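Local structure of 2-Keto-3-deoxy-(6-phospho-)gluconate aldolase (Thermoproteus tenax, 2R91) at residues 3-8 with 196-201; 244-249 with 271-276. The protein is an aldolase of the dihydrodipicolinate synthetase family, built as a TIM barrel and assembled from four chains. All blocks are in the same frame, centred on the assembly; numbering follows the deposited sequence.

Contact 1 of 2, residues 3-8 with 196-201; sequences IVAPVI and SSANYL
Asn-199 carries this contact with its flat carboxamide, which bridges two backbone groups of the 3-8 segment. Its CG lies beside its own backbone N, anti to the carbonyl carbon (chi1 -74°), and this aims the amide at that segment. Asn-199 ND2 donates to Pro-6 O at 3.0 Å in a nearly straight bond. Pro-6 O lies in the amide plane, but the N-H comes from above the proline carbonyl plane. Asn-199 OD1 accepts from Ile-8 N at 3.1 Å, again with the donor above the acceptor's plane. The second N-H of Asn-199 ND2 turns back to Ser-196 O, 2.9 Å away and on a lone pair. Three bonds therefore fix the rotation of the buried amide. His-24 NE2 adds a further bond to OD1. The bonds to Pro-6 O and Ile-8 N bracket Val-7, just after Pro-6, the centre of an inverse gamma turn. CG of Pro-6 rests 3.6 Å from Ser-196 N; a sulfate ion near Pro-6 may mark a pocket. Earlier in the strand, the Ala-198 methyl lies alongside Ala-5, their CB atoms 3.7 Å apart. CG2 of Ile-3 points end-on at Ala-198 CB, 4.0 Å away. Asn-199 thus ties the loop after the last TIM-barrel strand to the first strand's end region. Val-4 bonds Val-193 where the barrel closes; strand 35-38 flanks the other side. Helix 202-213 covers Ile-3 and Ala-198; helix 239-251 packs on Ile-8.

Contact 2 of 2, residues 244-249 with 271-276; sequences YELVEI and AWLRAA
Segments 244-249 and 271-276, on helices 239-251 and 267-276, cross at -54°, their axes 10.4 Å apart at closest. This is helix-to-helix packing among the C-terminal helices that follow the eighth barrel strand. The packed part centres on Leu-273. Its CG stands anti to the backbone N (chi1 -174°), which sends the branched end toward the other helix. Its CD2 methyl does most of the touching. CD2 of Leu-246 meets Leu-273 CD2 at 3.8 Å, the two side chains crossing at about a right angle. The methylene CG of Glu-245 slides past the same Leu-273 CD2 in the opposite direction, 3.9 Å away. Ile-237 of helix 217-237 also touches Leu-273, and Ala-234 of that helix touches Leu-246, so a third helix adjoins this apolar patch. Ile-249 joins the two parts. Ile-249 CD1 meets Leu-273 CG at 4.2 Å. It also lies 3.7 Å from Arg-274 CA and touches CG of that side chain.

The other side is polar and more open. Arg-274 is exposed, and its chain runs extended from CG to NE across Glu-245. The Glu-245 chain bends at chi2, bringing OE2 to the guanidinium edge. NE of Arg-274 donates to Glu-245 OE2 at 3.0 Å, in a salt bridge with a moderately bent bond. Arg-274 NH2 is 3.5 Å from Glu-245 OE2. The grip is one hydrogen bond, with OE2 met from above the carboxylate plane; the 60° between carboxylate and guanidinium planes is consistent with this. The arginine charge probably favours the ionised form of the buried Glu-245 carboxylate, which borders an otherwise apolar interface.

Overall arrangement
Contact 1 lies in the core, its centre about 7 Å from the centre of the chain. Contact 2 lies farther out, about 20 Å from it, between two helices near the C-terminal end. They share no segment, yet they touch, with centres about 16 Å apart. Helix 239-251 links them: Tyr-200 CB packs 3.5 Å from Val-247 N, and Ile-8 meets Tyr-244. In contact 1, neutral amide bonds to backbone groups join the first strand of the barrel and its following loop to the loop after the last. Contact 2 uses charge, with a salt bridge at the margin of a small apolar patch. No other chain of the tetramer touches either.

Contact 1 of 2, residues 3-8 with 196-201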
ATOM      1  N   ILE A   3      -5.712  31.516  -0.125  1.00 19.10           N
ATOM      2  CA  ILE A   3      -4.417  30.940  -0.387  1.00 18.39           C
ATOM      3  C   ILE A   3      -3.684  30.933   0.960  1.00 19.48           C
ATOM      4  O   ILE A   3      -3.420  32.003   1.551  1.00 18.79           O
ATOM      5  CB  ILE A   3      -3.663  31.758  -1.425  1.00 16.18           C
ATOM      6  CG1 ILE A   3      -4.407  31.646  -2.776  1.00 18.00           C
ATOM      7  CG2 ILE A   3      -2.196  31.233  -1.549  1.00 17.85           C
ATOM      8  CD1 ILE A   3      -3.939  32.585  -3.907  1.00 19.01           C
ATOM      9  N   VAL A   4      -3.402  29.736   1.456  1.00 18.82           N
ATOM     10  CA  VAL A   4      -2.705  29.609   2.741  1.00 17.83           C
ATOM     11  C   VAL A   4      -1.308  29.089   2.452  1.00 18.62           C
ATOM     12  O   VAL A   4      -1.139  28.082   1.759  1.00 18.06           O
ATOM     13  CB  VAL A   4      -3.438  28.621   3.680  1.00 17.94           C
ATOM     14  CG1 VAL A   4      -2.728  28.521   5.067  1.00 17.15           C
ATOM     15  CG2 VAL A   4      -4.917  28.951   3.834  1.00 17.79           C
ATOM     16  N   ALA A   5      -0.286  29.774   2.940  1.00 16.88           N
ATOM     17  CA  ALA A   5       1.069  29.306   2.717  1.00 16.99           C
ATOM     18  C   ALA A   5       1.585  28.473   3.900  1.00 19.07           C
ATOM     19  O   ALA A   5       1.693  28.993   5.005  1.00 19.69           O
ATOM     20  CB  ALA A   5       1.984  30.474   2.473  1.00 17.51           C
ATOM     21  N   PRO A   6       1.937  27.185   3.657  1.00 18.68           N
ATOM     22  CA  PRO A   6       2.633  26.393   4.677  1.00 17.19           C
ATOM     23  C   PRO A   6       4.082  26.837   4.536  1.00 17.80           C
ATOM     24  O   PRO A   6       4.870  26.287   3.739  1.00 16.69           O
ATOM     25  CB  PRO A   6       2.385  24.930   4.229  1.00 17.23           C
ATOM     26  CG  PRO A   6       2.348  25.042   2.660  1.00 18.05           C
ATOM     27  CD  PRO A   6       1.778  26.451   2.367  1.00 19.05           C
ATOM     28  N   VAL A   7       4.419  27.890   5.280  1.00 16.39           N
ATOM     29  CA  VAL A   7       5.645  28.632   5.081  1.00 15.61           C
ATOM     30  C   VAL A   7       6.877  27.837   5.475  1.00 16.19           C
ATOM     31  O   VAL A   7       6.845  27.051   6.437  1.00 15.07           O
ATOM     32  CB  VAL A   7       5.558  29.995   5.821  1.00 16.62           C
ATOM     33  CG1 VAL A   7       5.592  29.781   7.363  1.00 15.83           C
ATOM     34  CG2 VAL A   7       6.644  30.955   5.327  1.00 18.68           C
ATOM     35  N   ILE A   8       7.958  28.017   4.709  1.00 15.76           N
ATOM     36  CA  ILE A   8       9.232  27.414   5.066  1.00 16.67           C
ATOM     37  C   ILE A   8       9.783  28.031   6.362  1.00 18.14           C
ATOM     38  O   ILE A   8       9.569  29.202   6.642  1.00 18.49           O
ATOM     39  CB  ILE A   8      10.302  27.575   3.942  1.00 16.85           C
ATOM     40  CG1 ILE A   8      10.395  29.040   3.495  1.00 18.06           C
ATOM     41  CG2 ILE A   8       9.980  26.631   2.733  1.00 16.86           C
ATOM     42  CD1 ILE A   8      11.551  29.355   2.535  1.00 17.59           C
ATOM     43  N   SER A 196       2.375  24.111  -0.797  1.00 18.14           N
ATOM     44  CA  SER A 196       3.787  24.491  -0.621  1.00 17.80           C
ATOM     45  C   SER A 196       4.274  25.524  -1.627  1.00 17.17           C
ATOM     46  O   SER A 196       5.129  26.354  -1.308  1.00 15.93           O
ATOM     47  CB  SER A 196       4.671  23.237  -0.693  1.00 19.23           C
ATOM     48  OG  SER A 196       4.722  22.734  -2.038  1.00 20.07           O
ATOM     49  N   SER A 197       3.724  25.494  -2.850  1.00 16.53           N
ATOM     50  CA  SER A 197       4.124  26.461  -3.877  1.00 16.72           C
ATOM     51  C   SER A 197       3.718  27.919  -3.579  1.00 17.40           C
ATOM     52  O   SER A 197       4.178  28.839  -4.261  1.00 16.84           O
ATOM     53  CB  SER A 197       3.556  26.069  -5.262  1.00 16.40           C
ATOM     54  OG  SER A 197       2.152  25.989  -5.208  1.00 17.44           O
ATOM     55  N   ALA A 198       2.857  28.147  -2.591  1.00 16.28           N
ATOM     56  CA  ALA A 198       2.636  29.538  -2.159  1.00 16.78           C
ATOM     57  C   ALA A 198       3.923  30.180  -1.635  1.00 17.42           C
ATOM     58  O   ALA A 198       4.012  31.400  -1.555  1.00 17.38           O
ATOM     59  CB  ALA A 198       1.506  29.646  -1.135  1.00 17.67           C
ATOM     60  N   ASN A 199       4.913  29.368  -1.280  1.00 16.46           N
ATOM     61  CA  ASN A 199       6.214  29.923  -0.928  1.00 18.37           C
ATOM     62  C   ASN A 199       6.934  30.573  -2.097  1.00 18.32           C
ATOM     63  O   ASN A 199       7.526  31.630  -1.946  1.00 19.19           O
ATOM     64  CB  ASN A 199       7.143  28.863  -0.330  1.00 17.85           C
ATOM     65  CG  ASN A 199       6.752  28.506   1.074  1.00 18.88           C
ATOM     66  OD1 ASN A 199       7.020  29.271   2.005  1.00 17.94           O
ATOM     67  ND2 ASN A 199       6.064  27.377   1.233  1.00 16.76           N
ATOM     68  N   TYR A 200       6.949  29.889  -3.248  1.00 17.33           N
ATOM     69  CA  TYR A 200       7.799  30.336  -4.360  1.00 17.73           C
ATOM     70  C   TYR A 200       7.046  30.966  -5.516  1.00 17.71           C
ATOM     71  O   TYR A 200       7.631  31.752  -6.245  1.00 18.83           O
ATOM     72  CB  TYR A 200       8.721  29.211  -4.854  1.00 17.57           C
ATOM     73  CG  TYR A 200       8.057  27.857  -5.124  1.00 18.02           C
ATOM     74  CD1 TYR A 200       7.520  27.553  -6.376  1.00 18.76           C
ATOM     75  CD2 TYR A 200       8.053  26.854  -4.147  1.00 17.77           C
ATOM     76  CE1 TYR A 200       6.944  26.284  -6.626  1.00 18.54           C
ATOM     77  CE2 TYR A 200       7.491  25.603  -4.381  1.00 18.23           C
ATOM     78  CZ  TYR A 200       6.950  25.321  -5.636  1.00 18.82           C
ATOM     79  OH  TYR A 200       6.389  24.082  -5.868  1.00 18.47           O
ATOM     80  N   LEU A 201       5.768  30.626  -5.686  1.00 17.27           N
ATOM     81  CA  LEU A 201       4.951  31.195  -6.766  1.00 17.97           C
ATOM     82  C   LEU A 201       3.548  31.567  -6.327  1.00 17.93           C
ATOM     83  O   LEU A 201       2.553  31.136  -6.931  1.00 16.87           O
ATOM     84  CB  LEU A 201       4.898  30.238  -8.003  1.00 19.21           C
ATOM     85  CG  LEU A 201       6.163  30.293  -8.843  1.00 19.75           C
ATOM     86  CD1 LEU A 201       6.276  29.068  -9.794  1.00 21.57           C
ATOM     87  CD2 LEU A 201       6.214  31.629  -9.617  1.00 19.36           C
TER

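Contact 2 of 2, residues 244-249 with 271-276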
ATOM      1  N   TYR A 244      13.167  25.798  -0.946  1.00 17.68           N
ATOM      2  CA  TYR A 244      13.964  26.980  -0.584  1.00 18.04           C
ATOM      3  C   TYR A 244      14.656  27.568  -1.804  1.00 19.72           C
ATOM      4  O   TYR A 244      14.669  28.799  -2.001  1.00 18.92           O
ATOM      5  CB  TYR A 244      15.072  26.578   0.396  1.00 18.48           C
ATOM      6  CG  TYR A 244      14.614  26.197   1.775  1.00 17.73           C
ATOM      7  CD1 TYR A 244      14.724  27.117   2.852  1.00 16.90           C
ATOM      8  CD2 TYR A 244      14.106  24.906   2.037  1.00 17.66           C
ATOM      9  CE1 TYR A 244      14.307  26.746   4.149  1.00 16.62           C
ATOM     10  CE2 TYR A 244      13.682  24.534   3.320  1.00 16.46           C
ATOM     11  CZ  TYR A 244      13.817  25.470   4.383  1.00 17.62           C
ATOM     12  OH  TYR A 244      13.414  25.091   5.665  1.00 18.41           O
ATOM     13  N   GLU A 245      15.231  26.692  -2.638  1.00 18.61           N
ATOM     14  CA  GLU A 245      15.883  27.175  -3.861  1.00 19.74           C
ATOM     15  C   GLU A 245      14.864  27.738  -4.856  1.00 19.15           C
ATOM     16  O   GLU A 245      15.144  28.742  -5.534  1.00 19.50           O
ATOM     17  CB  GLU A 245      16.786  26.086  -4.488  1.00 20.35           C
ATOM     18  CG  GLU A 245      17.525  26.504  -5.775  1.00 23.00           C
ATOM     19  CD  GLU A 245      18.549  27.619  -5.526  1.00 25.39           C
ATOM     20  OE1 GLU A 245      18.927  27.834  -4.366  1.00 26.40           O
ATOM     21  OE2 GLU A 245      18.954  28.286  -6.494  1.00 28.32           O
ATOM     22  N   LEU A 246      13.680  27.112  -4.941  1.00 18.03           N
ATOM     23  CA  LEU A 246      12.597  27.648  -5.770  1.00 18.14           C
ATOM     24  C   LEU A 246      12.189  29.074  -5.340  1.00 18.84           C
ATOM     25  O   LEU A 246      11.920  29.941  -6.183  1.00 17.66           O
ATOM     26  CB  LEU A 246      11.382  26.712  -5.786  1.00 16.53           C
ATOM     27  CG  LEU A 246      11.614  25.339  -6.450  1.00 18.34           C
ATOM     28  CD1 LEU A 246      10.382  24.469  -6.302  1.00 18.33           C
ATOM     29  CD2 LEU A 246      11.990  25.502  -7.961  1.00 18.01           C
ATOM     30  N   VAL A 247      12.113  29.320  -4.032  1.00 17.92           N
ATOM     31  CA  VAL A 247      11.901  30.703  -3.566  1.00 19.41           C
ATOM     32  C   VAL A 247      12.989  31.643  -4.098  1.00 19.19           C
ATOM     33  O   VAL A 247      12.684  32.721  -4.622  1.00 19.92           O
ATOM     34  CB  VAL A 247      11.851  30.799  -2.012  1.00 18.77           C
ATOM     35  CG1 VAL A 247      11.689  32.295  -1.533  1.00 19.12           C
ATOM     36  CG2 VAL A 247      10.724  29.927  -1.472  1.00 17.29           C
ATOM     37  N   GLU A 248      14.258  31.262  -3.966  1.00 20.68           N
ATOM     38  CA  GLU A 248      15.331  32.134  -4.478  1.00 23.02           C
ATOM     39  C   GLU A 248      15.166  32.361  -5.986  1.00 23.09           C
ATOM     40  O   GLU A 248      15.215  33.497  -6.478  1.00 21.93           O
ATOM     41  CB  GLU A 248      16.718  31.542  -4.169  1.00 24.61           C
ATOM     42  CG  GLU A 248      16.874  31.257  -2.683  1.00 30.28           C
ATOM     43  CD  GLU A 248      18.288  31.381  -2.146  1.00 33.14           C
ATOM     44  OE1 GLU A 248      19.245  31.641  -2.945  1.00 34.96           O
ATOM     45  OE2 GLU A 248      18.429  31.227  -0.904  1.00 33.81           O
ATOM     46  N   ILE A 249      14.963  31.266  -6.719  1.00 22.20           N
ATOM     47  CA  ILE A 249      14.778  31.348  -8.181  1.00 23.21           C
ATOM     48  C   ILE A 249      13.654  32.287  -8.616  1.00 22.04           C
ATOM     49  O   ILE A 249      13.863  33.185  -9.435  1.00 21.84           O
ATOM     50  CB  ILE A 249      14.523  29.955  -8.791  1.00 23.22           C
ATOM     51  CG1 ILE A 249      15.799  29.107  -8.703  1.00 23.14           C
ATOM     52  CG2 ILE A 249      14.046  30.087 -10.277  1.00 24.04           C
ATOM     53  CD1 ILE A 249      15.568  27.589  -8.992  1.00 23.04           C
ATOM     54  N   ALA A 271      22.213  24.254  -9.081  1.00 22.58           N
ATOM     55  CA  ALA A 271      22.423  24.631 -10.489  1.00 22.57           C
ATOM     56  C   ALA A 271      21.500  23.822 -11.418  1.00 21.85           C
ATOM     57  O   ALA A 271      20.899  24.366 -12.349  1.00 21.41           O
ATOM     58  CB  ALA A 271      23.922  24.440 -10.871  1.00 22.84           C
ATOM     59  N   TRP A 272      21.380  22.530 -11.150  1.00 21.42           N
ATOM     60  CA  TRP A 272      20.521  21.655 -11.959  1.00 21.79           C
ATOM     61  C   TRP A 272      19.063  22.126 -11.887  1.00 21.64           C
ATOM     62  O   TRP A 272      18.339  22.194 -12.894  1.00 19.45           O
ATOM     63  CB  TRP A 272      20.658  20.187 -11.516  1.00 21.92           C
ATOM     64  CG  TRP A 272      19.769  19.268 -12.325  1.00 22.67           C
ATOM     65  CD1 TRP A 272      20.106  18.627 -13.497  1.00 23.59           C
ATOM     66  CD2 TRP A 272      18.377  18.957 -12.087  1.00 22.49           C
ATOM     67  NE1 TRP A 272      19.028  17.914 -13.965  1.00 22.94           N
ATOM     68  CE2 TRP A 272      17.956  18.098 -13.140  1.00 22.77           C
ATOM     69  CE3 TRP A 272      17.461  19.282 -11.069  1.00 22.22           C
ATOM     70  CZ2 TRP A 272      16.664  17.566 -13.211  1.00 22.92           C
ATOM     71  CZ3 TRP A 272      16.174  18.784 -11.144  1.00 22.55           C
ATOM     72  CH2 TRP A 272      15.778  17.925 -12.211  1.00 23.53           C
ATOM     73  N   LEU A 273      18.601  22.472 -10.688  1.00 20.35           N
ATOM     74  CA  LEU A 273      17.216  22.913 -10.561  1.00 19.76           C
ATOM     75  C   LEU A 273      16.951  24.216 -11.273  1.00 19.66           C
ATOM     76  O   LEU A 273      15.905  24.376 -11.887  1.00 19.20           O
ATOM     77  CB  LEU A 273      16.836  23.056  -9.060  1.00 20.19           C
ATOM     78  CG  LEU A 273      15.377  23.366  -8.745  1.00 19.99           C
ATOM     79  CD1 LEU A 273      14.450  22.234  -9.232  1.00 19.64           C
ATOM     80  CD2 LEU A 273      15.239  23.647  -7.197  1.00 20.25           C
ATOM     81  N   ARG A 274      17.882  25.162 -11.187  1.00 21.41           N
ATOM     82  CA  ARG A 274      17.700  26.455 -11.848  1.00 25.69           C
ATOM     83  C   ARG A 274      17.498  26.252 -13.354  1.00 23.53           C
ATOM     84  O   ARG A 274      16.625  26.871 -13.952  1.00 23.31           O
ATOM     85  CB  ARG A 274      18.894  27.383 -11.631  1.00 26.80           C
ATOM     86  CG  ARG A 274      19.112  27.866 -10.192  1.00 30.74           C
ATOM     87  CD  ARG A 274      20.558  28.417 -10.043  1.00 32.22           C
ATOM     88  NE  ARG A 274      20.946  28.620  -8.646  1.00 36.18           N
ATOM     89  CZ  ARG A 274      22.195  28.551  -8.188  1.00 37.28           C
ATOM     90  NH1 ARG A 274      23.203  28.235  -9.014  1.00 36.80           N
ATOM     91  NH2 ARG A 274      22.434  28.784  -6.885  1.00 38.56           N
ATOM     92  N   ALA A 275      18.280  25.356 -13.945  1.00 24.10           N
ATOM     93  CA  ALA A 275      18.153  25.068 -15.386  1.00 24.20           C
ATOM     94  C   ALA A 275      16.864  24.291 -15.673  1.00 23.88           C
ATOM     95  O   ALA A 275      16.179  24.509 -16.686  1.00 24.79           O
ATOM     96  CB  ALA A 275      19.369  24.271 -15.866  1.00 25.31           C
ATOM     97  N   ALA A 276      16.523  23.382 -14.769  1.00 22.79           N
ATOM     98  CA  ALA A 276      15.316  22.565 -14.927  1.00 22.79           C
ATOM     99  C   ALA A 276      14.031  23.377 -15.001  1.00 22.81           C
ATOM    100  O   ALA A 276      13.084  22.980 -15.685  1.00 22.29           O
ATOM    101  CB  ALA A 276      15.222  21.537 -13.831  1.00 21.58           C
TER